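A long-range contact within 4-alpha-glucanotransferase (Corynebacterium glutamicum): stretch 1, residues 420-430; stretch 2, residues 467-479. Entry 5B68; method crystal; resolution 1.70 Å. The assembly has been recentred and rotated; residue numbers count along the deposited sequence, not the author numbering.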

# COMPACT_ATOMS: atom_id res chain seq x y z
N GLN A 420 14.07 1.47 19.87
CA GLN A 420 15.51 1.41 20.03
C GLN A 420 16.22 0.32 19.27
O GLN A 420 17.40 0.43 19.00
CB GLN A 420 15.94 1.47 21.50
CG GLN A 420 17.24 2.23 21.70
CD GLN A 420 17.16 3.27 22.80
OE1 GLN A 420 16.59 4.34 22.63
NE2 GLN A 420 17.73 2.94 23.94
N GLN A 421 15.53 -0.78 19.02
CA GLN A 421 16.10 -1.85 18.22
C GLN A 421 15.60 -1.87 16.77
O GLN A 421 15.84 -2.81 16.05
CB GLN A 421 15.89 -3.20 18.90
CG GLN A 421 14.59 -3.30 19.65
CD GLN A 421 14.78 -3.57 21.13
OE1 GLN A 421 14.42 -4.64 21.63
NE2 GLN A 421 15.36 -2.62 21.83
N GLY A 422 14.89 -0.82 16.38
CA GLY A 422 14.37 -0.72 15.03
C GLY A 422 13.16 -1.59 14.89
O GLY A 422 12.60 -2.03 15.86
N GLN A 423 12.74 -1.83 13.65
CA GLN A 423 11.60 -2.68 13.42
C GLN A 423 11.84 -3.71 12.34
O GLN A 423 12.56 -3.47 11.40
CB GLN A 423 10.41 -1.85 13.00
CG GLN A 423 10.07 -0.72 13.93
CD GLN A 423 9.14 0.26 13.29
OE1 GLN A 423 9.49 1.39 13.05
NE2 GLN A 423 7.94 -0.20 12.98
N ASP A 424 11.22 -4.86 12.50
CA ASP A 424 11.18 -5.85 11.45
C ASP A 424 9.73 -6.04 11.08
O ASP A 424 8.96 -6.46 11.90
CB ASP A 424 11.74 -7.17 11.98
CG ASP A 424 11.77 -8.27 10.93
OD1 ASP A 424 11.54 -7.99 9.76
OD2 ASP A 424 12.06 -9.41 11.30
N TRP A 425 9.35 -5.72 9.85
CA TRP A 425 7.97 -5.86 9.40
C TRP A 425 7.69 -7.23 8.83
O TRP A 425 6.56 -7.58 8.59
CB TRP A 425 7.63 -4.78 8.38
CG TRP A 425 7.83 -3.42 8.87
CD1 TRP A 425 7.86 -3.02 10.15
CD2 TRP A 425 8.05 -2.24 8.09
NE1 TRP A 425 8.08 -1.69 10.23
CE2 TRP A 425 8.20 -1.18 8.97
CE3 TRP A 425 8.14 -1.99 6.73
CZ2 TRP A 425 8.42 0.11 8.55
CZ3 TRP A 425 8.36 -0.70 6.31
CH2 TRP A 425 8.51 0.33 7.21
N SER A 426 8.75 -7.97 8.58
CA SER A 426 8.74 -9.38 8.20
C SER A 426 8.51 -9.67 6.71
O SER A 426 8.57 -10.79 6.29
CB SER A 426 7.73 -10.14 9.04
OG SER A 426 6.46 -10.07 8.47
N GLN A 427 8.30 -8.64 5.92
CA GLN A 427 7.97 -8.84 4.52
C GLN A 427 9.18 -9.21 3.67
O GLN A 427 10.24 -8.69 3.90
CB GLN A 427 7.32 -7.58 3.98
CG GLN A 427 6.12 -7.14 4.78
CD GLN A 427 6.05 -5.65 4.93
OE1 GLN A 427 6.93 -4.95 4.49
NE2 GLN A 427 4.99 -5.17 5.52
N PRO A 428 9.00 -10.07 2.67
CA PRO A 428 10.11 -10.28 1.73
C PRO A 428 10.18 -9.16 0.70
O PRO A 428 9.15 -8.81 0.12
CB PRO A 428 9.77 -11.63 1.10
CG PRO A 428 8.29 -11.70 1.10
CD PRO A 428 7.87 -10.93 2.34
N PRO A 429 11.35 -8.58 0.45
CA PRO A 429 11.37 -7.47 -0.50
C PRO A 429 11.37 -7.96 -1.92
O PRO A 429 11.81 -9.05 -2.22
CB PRO A 429 12.67 -6.78 -0.18
CG PRO A 429 13.57 -7.85 0.35
CD PRO A 429 12.66 -8.75 1.11
N TRP A 430 11.05 -7.07 -2.83
CA TRP A 430 11.28 -7.34 -4.23
C TRP A 430 12.78 -7.56 -4.41
O TRP A 430 13.59 -6.99 -3.73
CB TRP A 430 10.96 -6.12 -5.07
CG TRP A 430 9.56 -5.66 -5.19
CD1 TRP A 430 9.09 -4.43 -4.89
CD2 TRP A 430 8.45 -6.38 -5.74
NE1 TRP A 430 7.76 -4.33 -5.18
CE2 TRP A 430 7.34 -5.52 -5.71
CE3 TRP A 430 8.29 -7.66 -6.25
CZ2 TRP A 430 6.09 -5.90 -6.15
CZ3 TRP A 430 7.05 -8.04 -6.69
CH2 TRP A 430 5.97 -7.17 -6.63
N ARG A 467 14.20 2.77 -2.00
CA ARG A 467 15.06 1.89 -1.28
C ARG A 467 14.26 1.25 -0.14
O ARG A 467 13.25 1.81 0.32
CB ARG A 467 16.27 2.71 -0.74
CG ARG A 467 15.85 3.70 0.34
CD ARG A 467 16.99 4.64 0.69
NE ARG A 467 17.23 5.64 -0.34
CZ ARG A 467 17.26 6.96 -0.12
NH1 ARG A 467 17.47 7.77 -1.12
NH2 ARG A 467 17.02 7.46 1.08
N LEU A 468 14.71 0.10 0.35
CA LEU A 468 14.10 -0.50 1.53
C LEU A 468 15.19 -0.79 2.49
O LEU A 468 16.24 -1.26 2.09
CB LEU A 468 13.39 -1.81 1.18
CG LEU A 468 12.05 -1.62 0.44
CD1 LEU A 468 11.55 -2.97 -0.06
CD2 LEU A 468 11.00 -0.91 1.27
N PHE A 469 14.90 -0.63 3.76
CA PHE A 469 15.74 -1.17 4.82
C PHE A 469 15.41 -2.60 5.05
O PHE A 469 14.27 -2.90 5.31
CB PHE A 469 15.54 -0.38 6.10
CG PHE A 469 16.55 -0.69 7.14
CD1 PHE A 469 17.84 -0.18 7.07
CD2 PHE A 469 16.23 -1.55 8.18
CE1 PHE A 469 18.79 -0.51 8.04
CE2 PHE A 469 17.17 -1.89 9.14
CZ PHE A 469 18.44 -1.38 9.08
N VAL A 470 16.40 -3.47 4.91
CA VAL A 470 16.24 -4.91 5.03
C VAL A 470 17.29 -5.48 5.97
O VAL A 470 18.43 -4.98 6.02
CB VAL A 470 16.37 -5.63 3.64
CG1 VAL A 470 15.23 -5.21 2.73
CG2 VAL A 470 17.68 -5.33 2.94
N MET A 471 16.95 -6.61 6.58
CA MET A 471 17.87 -7.32 7.45
C MET A 471 17.85 -8.77 7.06
O MET A 471 16.87 -9.24 6.50
CB MET A 471 17.42 -7.13 8.90
CG MET A 471 16.07 -7.79 9.17
SD MET A 471 15.15 -6.99 10.48
CE MET A 471 14.73 -5.49 9.58
N PRO A 472 18.96 -9.51 7.26
CA PRO A 472 18.89 -10.95 7.01
C PRO A 472 17.75 -11.53 7.84
O PRO A 472 17.52 -11.09 8.97
CB PRO A 472 20.24 -11.45 7.53
CG PRO A 472 21.13 -10.30 7.42
CD PRO A 472 20.32 -9.08 7.70
N ARG A 473 17.02 -12.46 7.28
CA ARG A 473 15.81 -12.88 7.91
C ARG A 473 16.15 -13.47 9.27
O ARG A 473 17.11 -14.18 9.41
CB ARG A 473 15.08 -13.89 7.02
CG ARG A 473 13.65 -14.13 7.45
CD ARG A 473 12.82 -14.70 6.33
NE ARG A 473 12.32 -13.67 5.44
CZ ARG A 473 11.30 -12.89 5.72
NH1 ARG A 473 10.66 -13.01 6.86
NH2 ARG A 473 10.91 -11.98 4.85
N MET A 474 15.34 -13.14 10.27
CA MET A 474 15.49 -13.64 11.64
C MET A 474 16.58 -12.95 12.45
O MET A 474 16.88 -13.36 13.55
CB MET A 474 15.66 -15.15 11.69
CG MET A 474 14.38 -15.96 11.59
SD MET A 474 13.23 -15.84 12.97
CE MET A 474 14.16 -16.50 14.34
N GLN A 475 17.14 -11.88 11.91
CA GLN A 475 18.12 -11.10 12.62
C GLN A 475 17.51 -9.79 13.08
O GLN A 475 16.48 -9.38 12.60
CB GLN A 475 19.34 -10.81 11.76
CG GLN A 475 20.20 -12.02 11.47
CD GLN A 475 21.56 -11.66 10.96
OE1 GLN A 475 21.92 -10.50 10.93
NE2 GLN A 475 22.33 -12.65 10.57
N SER A 476 18.16 -9.18 14.06
CA SER A 476 17.81 -7.86 14.56
C SER A 476 17.88 -6.81 13.44
O SER A 476 18.78 -6.83 12.57
CB SER A 476 18.82 -7.45 15.64
OG SER A 476 18.61 -6.12 16.10
N PRO A 477 16.98 -5.84 13.51
CA PRO A 477 17.06 -4.73 12.56
C PRO A 477 18.34 -3.90 12.63
O PRO A 477 18.75 -3.28 11.63
CB PRO A 477 15.83 -3.91 12.90
CG PRO A 477 14.88 -4.86 13.60
CD PRO A 477 15.69 -5.90 14.25
N ALA A 478 19.00 -3.85 13.79
CA ALA A 478 20.34 -3.27 13.91
C ALA A 478 21.36 -3.83 12.93
O ALA A 478 22.32 -3.16 12.65
CB ALA A 478 20.89 -3.44 15.37
N THR A 479 21.16 -5.07 12.45
CA THR A 479 22.01 -5.73 11.49
C THR A 479 21.65 -5.45 10.03
O THR A 479 22.31 -6.00 9.16
CB THR A 479 22.09 -7.24 11.71
OG1 THR A 479 20.86 -7.91 11.36
CG2 THR A 479 22.43 -7.51 13.20
O HOH W 1 13.70 -9.87 13.44

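The direct hydrogen bonds across the contact all come from one side chain. Arg473 grips a single backbone carbonyl with both terminal nitrogens: NH2 lies 3.0 Å from Ser426 O and NH1 lies 3.1 Å from the same Ser426 O, both hydrogen bonds of fair angle. Its CA-to-CB bond points sideways, but chi1 and chi2 are both t, so the chain runs out before chi3 (m) turns the guanidinium into position. The acceptor sits at the edge of the guanidinium, near its plane, where the N-H groups point. A long, flexible donor suits a place where the CA atoms of Ser426 and Arg473 are 7.9 Å apart. Ser426 contributes its carbonyl rather than its side chain, whose CA-to-CB bond points away and which forms a very short bond, 2.5 Å from OG to Trp425 O. Ser426 has a positive phi of 83°.

A second polar link runs through water. Water 1 donates to Asp424 OD2 at 2.7 Å and to Gln475 O at 2.9 Å, joining a strand residue to the last residue of the type II turn from Pro472 to Gln475. The turn is closed by Gln475 N to Pro472 O at 3.1 Å. Asp424 OD1 accepts a weak bond from Ser426 N at 3.0 Å and is also hydrogen-bonded elsewhere in the structure.

The remaining contacts are packing. The CA-to-CB bond of Met471 points toward stretch 1, and the side chain reaches backbone and carboxylate alike, with CE 3.5 Å from Gln423 O and SD 3.6 Å from Asp424 CG; a flexible, unbranched thioether can place its sulfur and methyl on different parts of stretch 1. The CA-to-CB bond of Pro429 points toward stretch 2, placing CB 4.0 Å from Leu468 CD1 and CG 3.9 Å from Val470 CG1. Its compact ring thus meets two branched aliphatic side chains in a buried apolar patch.

At the other end, Pro477 packs on the backbone of stretch 1, its CG 3.5 Å from Gln423 C and 3.9 Å from Gly422 C. Gly422 fits this close approach twice over: its phi of 78° favours glycine, and an ideal CB would lie just 3.0 Å from Pro477 CB. The closeness has a price, since Gln421 O, 3.3 Å from Pro477 CB, is buried without a polar partner.

In all, 496 Å² is buried, summed over both sides. The rule to read here is economical: one arginine clamps a carbonyl, one water bridges, and Met471, Pro477 and the Pro429 patch with Leu468 and Val470 supply the packing.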